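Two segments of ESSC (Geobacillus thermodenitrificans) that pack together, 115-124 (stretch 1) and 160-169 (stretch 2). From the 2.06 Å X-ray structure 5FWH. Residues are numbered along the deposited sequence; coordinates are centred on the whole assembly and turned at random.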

# COMPACT_ATOMS: atom_id res chain seq x y z
N ASP A 115 10.36 -9.32 -12.75
CA ASP A 115 9.14 -10.16 -12.94
C ASP A 115 7.83 -9.35 -12.81
O ASP A 115 6.81 -9.64 -13.44
N ILE A 116 7.83 -8.36 -11.91
CA ILE A 116 6.73 -7.42 -11.80
C ILE A 116 7.34 -6.05 -11.85
O ILE A 116 8.14 -5.72 -11.00
N GLU A 117 6.91 -5.26 -12.84
CA GLU A 117 7.50 -3.93 -13.09
C GLU A 117 6.70 -2.80 -12.46
O GLU A 117 5.49 -2.65 -12.72
N THR A 118 7.40 -2.01 -11.64
CA THR A 118 6.78 -0.92 -10.92
C THR A 118 7.85 0.09 -10.48
O THR A 118 8.98 -0.27 -10.13
N THR A 119 7.44 1.36 -10.51
CA THR A 119 8.22 2.43 -9.92
C THR A 119 7.77 2.65 -8.48
O THR A 119 8.23 3.57 -7.86
N ASN A 120 6.88 1.79 -7.94
CA ASN A 120 6.34 1.94 -6.56
C ASN A 120 7.03 1.18 -5.43
O ASN A 120 6.81 1.50 -4.27
N ALA A 121 7.81 0.15 -5.77
CA ALA A 121 8.34 -0.80 -4.80
C ALA A 121 9.60 -1.38 -5.34
O ALA A 121 9.77 -1.44 -6.52
N ARG A 122 10.46 -1.86 -4.48
CA ARG A 122 11.60 -2.58 -4.91
C ARG A 122 11.89 -3.62 -3.85
O ARG A 122 12.31 -3.26 -2.77
N PHE A 123 11.80 -4.90 -4.20
CA PHE A 123 12.06 -5.94 -3.22
C PHE A 123 12.14 -7.26 -3.95
O PHE A 123 11.82 -7.30 -5.10
N SER A 124 12.62 -8.32 -3.34
CA SER A 124 12.54 -9.59 -4.04
C SER A 124 11.85 -10.58 -3.18
O SER A 124 11.74 -10.37 -2.00
N VAL A 160 0.35 -9.69 4.40
CA VAL A 160 0.08 -8.65 3.37
C VAL A 160 1.31 -7.77 3.25
O VAL A 160 1.80 -7.21 4.24
N LEU A 161 1.83 -7.66 2.05
CA LEU A 161 2.87 -6.69 1.77
C LEU A 161 2.25 -5.47 1.15
O LEU A 161 1.52 -5.64 0.16
N LEU A 162 2.58 -4.27 1.67
CA LEU A 162 2.05 -3.00 1.16
C LEU A 162 3.17 -2.04 0.86
O LEU A 162 4.08 -1.90 1.67
N CYS A 163 3.08 -1.34 -0.26
CA CYS A 163 3.74 -0.04 -0.42
C CYS A 163 2.67 0.96 -0.99
O CYS A 163 1.69 0.52 -1.53
N PRO A 164 2.89 2.28 -0.94
CA PRO A 164 1.95 3.18 -1.66
C PRO A 164 1.49 2.70 -3.01
O PRO A 164 2.28 2.41 -3.95
N TYR A 165 0.17 2.56 -3.02
CA TYR A 165 -0.68 2.15 -4.16
C TYR A 165 -0.70 0.66 -4.53
O TYR A 165 -1.40 0.30 -5.43
N MSE A 166 0.01 -0.23 -3.86
CA MSE A 166 -0.05 -1.66 -4.26
C MSE A 166 -0.19 -2.64 -3.09
O MSE A 166 0.22 -2.31 -2.01
N GLN A 167 -0.72 -3.83 -3.30
CA GLN A 167 -0.70 -4.91 -2.30
C GLN A 167 -0.38 -6.22 -2.92
O GLN A 167 -0.81 -6.48 -4.05
N PHE A 168 0.40 -7.04 -2.19
CA PHE A 168 0.85 -8.37 -2.62
C PHE A 168 0.47 -9.36 -1.56
O PHE A 168 0.78 -9.13 -0.38
N VAL A 169 -0.27 -10.41 -1.94
CA VAL A 169 -0.72 -11.45 -0.98
C VAL A 169 -0.55 -12.81 -1.61
O VAL A 169 -1.03 -13.03 -2.71

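Stretch 2 is a hairpin: backbone hydrogen bonds of 3.0 Å run from Leu161 N to Phe168 O and from Phe168 N to Leu161 O, and a type II turn links Cys163 to Met166. Leu161, Cys163, Met166 and Phe168 direct their CA-to-CB bonds toward stretch 1, whereas that of Leu162 points away. The two stretches together bury 418 Å², and no hydrogen bond crosses between them, so the contact rests on side-chain packing.

Along stretch 1, Asp115 lies out of reach of stretch 2. Ile116 is the first to engage. Its CA-to-CB bond points toward stretch 2, and chi1 m with chi2 t extends the chain so that CD1 comes 4.2 Å from Phe168 CE2, at the edge of that ring and near its plane. Glu117 points away, as expected for the next residue of a strand.

Thr118 turns in again. With chi1 at 166° (t), its OG1 does two things: it accepts a hydrogen bond from Asn120 N (2.6 Å between Asn120 N and Thr118 OG1, N-H...O angle 155°), and it lies 3.6 Å from SE of Met166, a selenomethionine. Thr119 points sideways and makes no contact.

Asn120 has the largest area covered on either stretch, 72 Å². Its chi1 of -50° (m) sets the amide beside the hairpin turn: Asn120 OD1 is 3.7 Å from Met166 SE, and Asn120 ND2 is 4.3 Å from Tyr165 CD2, at the ring edge. Asn120 CB also lies 3.7 Å from Pro164 O. Met166 reaches this site with chi1 m and chi2 t, its chi3 of 97° falling between wells, and its selenium lies close to both Thr118 OG1 and Asn120 OD1.

Ala121 places CB 3.6 Å from Cys163 SG. The p rotamer of Cys163 (48°) also brings SG to 3.8 Å from the backbone atom Asn120 O, so the sulfur touches two successive residues. The CA atoms of Ala121 and Cys163 are 6.4 Å apart, close enough for these short side chains to meet. Arg122 is out of reach.

Phe123 adopts chi1 63° (p) and chi2 91°, presenting its edge to the face of Phe168 (chi1 m). The ring centroids are 5.0 Å apart and the planes meet at 88°, the signature of an edge-to-face pair; Phe123 CZ is 3.7 Å from Phe168 CE1. Leu161, with chi1 m and chi2 t, adds CD1 at 4.4 Å from Phe123 CE1. Ser124 makes no contact.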

# COMPACT_ATOMS: atom_id res chain seq x y z
CB ASP A 115 9.16 -11.32 -11.93
CG ASP A 115 10.42 -12.19 -12.06
OD1 ASP A 115 10.39 -13.07 -12.96
OD2 ASP A 115 11.41 -12.01 -11.28
CB ILE A 116 5.94 -7.55 -10.49
CG1 ILE A 116 5.35 -8.98 -10.35
CG2 ILE A 116 4.83 -6.50 -10.42
CD1 ILE A 116 4.60 -9.15 -9.05
CB GLU A 117 7.66 -3.66 -14.58
CG GLU A 117 8.87 -4.36 -15.18
CD GLU A 117 9.07 -4.02 -16.66
OE1 GLU A 117 8.42 -4.70 -17.50
OE2 GLU A 117 9.90 -3.10 -16.96
CB THR A 118 5.99 -1.41 -9.68
OG1 THR A 118 5.67 -0.32 -8.82
CG2 THR A 118 6.78 -2.48 -8.84
CB THR A 119 8.02 3.76 -10.69
OG1 THR A 119 6.70 4.28 -10.45
CG2 THR A 119 8.22 3.57 -12.17
CB ASN A 120 4.85 1.53 -6.49
CG ASN A 120 4.01 2.18 -7.55
OD1 ASN A 120 3.17 1.51 -8.18
ND2 ASN A 120 4.23 3.47 -7.79
CB ALA A 121 7.33 -1.94 -4.62
CB ARG A 122 12.79 -1.59 -5.13
CG ARG A 122 14.17 -2.23 -5.18
CD ARG A 122 15.28 -1.18 -5.39
NE ARG A 122 15.18 -0.66 -6.75
CZ ARG A 122 15.63 -1.28 -7.84
NH1 ARG A 122 16.24 -2.46 -7.78
NH2 ARG A 122 15.45 -0.73 -9.03
CB PHE A 123 10.97 -5.95 -2.10
CG PHE A 123 9.56 -6.25 -2.60
CD1 PHE A 123 9.07 -7.58 -2.63
CD2 PHE A 123 8.67 -5.22 -2.93
CE1 PHE A 123 7.79 -7.88 -3.07
CE2 PHE A 123 7.33 -5.53 -3.32
CZ PHE A 123 6.92 -6.85 -3.44
CB SER A 124 13.91 -10.09 -4.52
OG SER A 124 14.71 -10.43 -3.43
CB VAL A 160 -1.12 -7.80 3.76
CG1 VAL A 160 -1.37 -6.73 2.70
CG2 VAL A 160 -2.36 -8.74 3.89
CB LEU A 161 3.90 -7.32 0.85
CG LEU A 161 4.79 -8.33 1.55
CD1 LEU A 161 5.56 -9.09 0.48
CD2 LEU A 161 5.74 -7.70 2.56
CB LEU A 162 1.27 -2.26 2.21
CG LEU A 162 0.01 -2.81 2.80
CD1 LEU A 162 -0.59 -1.78 3.74
CD2 LEU A 162 -0.96 -3.16 1.75
CB CYS A 163 4.89 -0.21 -1.42
SG CYS A 163 4.34 -1.08 -2.88
CB PRO A 164 2.71 4.50 -1.74
CG PRO A 164 3.34 4.50 -0.40
CD PRO A 164 3.85 3.08 -0.17
CB TYR A 165 -0.44 3.04 -5.38
CG TYR A 165 -0.20 4.48 -5.09
CD1 TYR A 165 -1.14 5.24 -4.48
CD2 TYR A 165 1.03 5.07 -5.40
CE1 TYR A 165 -0.90 6.56 -4.19
CE2 TYR A 165 1.28 6.40 -5.12
CZ TYR A 165 0.31 7.13 -4.50
OH TYR A 165 0.53 8.43 -4.18
CB MSE A 166 1.25 -1.85 -5.04
CG MSE A 166 1.32 -1.26 -6.51
SE MSE A 166 2.95 -2.09 -7.28
CE MSE A 166 2.06 -3.56 -8.22
CB GLN A 167 -2.04 -5.11 -1.71
CG GLN A 167 -2.56 -3.91 -1.00
CD GLN A 167 -4.04 -4.07 -0.81
OE1 GLN A 167 -4.86 -3.25 -1.30
NE2 GLN A 167 -4.42 -5.21 -0.16
CB PHE A 168 2.36 -8.42 -2.78
CG PHE A 168 2.92 -7.36 -3.70
CD1 PHE A 168 3.12 -6.08 -3.23
CD2 PHE A 168 3.29 -7.67 -4.97
CE1 PHE A 168 3.67 -5.08 -4.03
CE2 PHE A 168 3.77 -6.68 -5.82
CZ PHE A 168 3.96 -5.39 -5.33
CB VAL A 169 -2.19 -11.30 -0.55
CG1 VAL A 169 -2.48 -12.18 0.66
CG2 VAL A 169 -2.51 -9.86 -0.18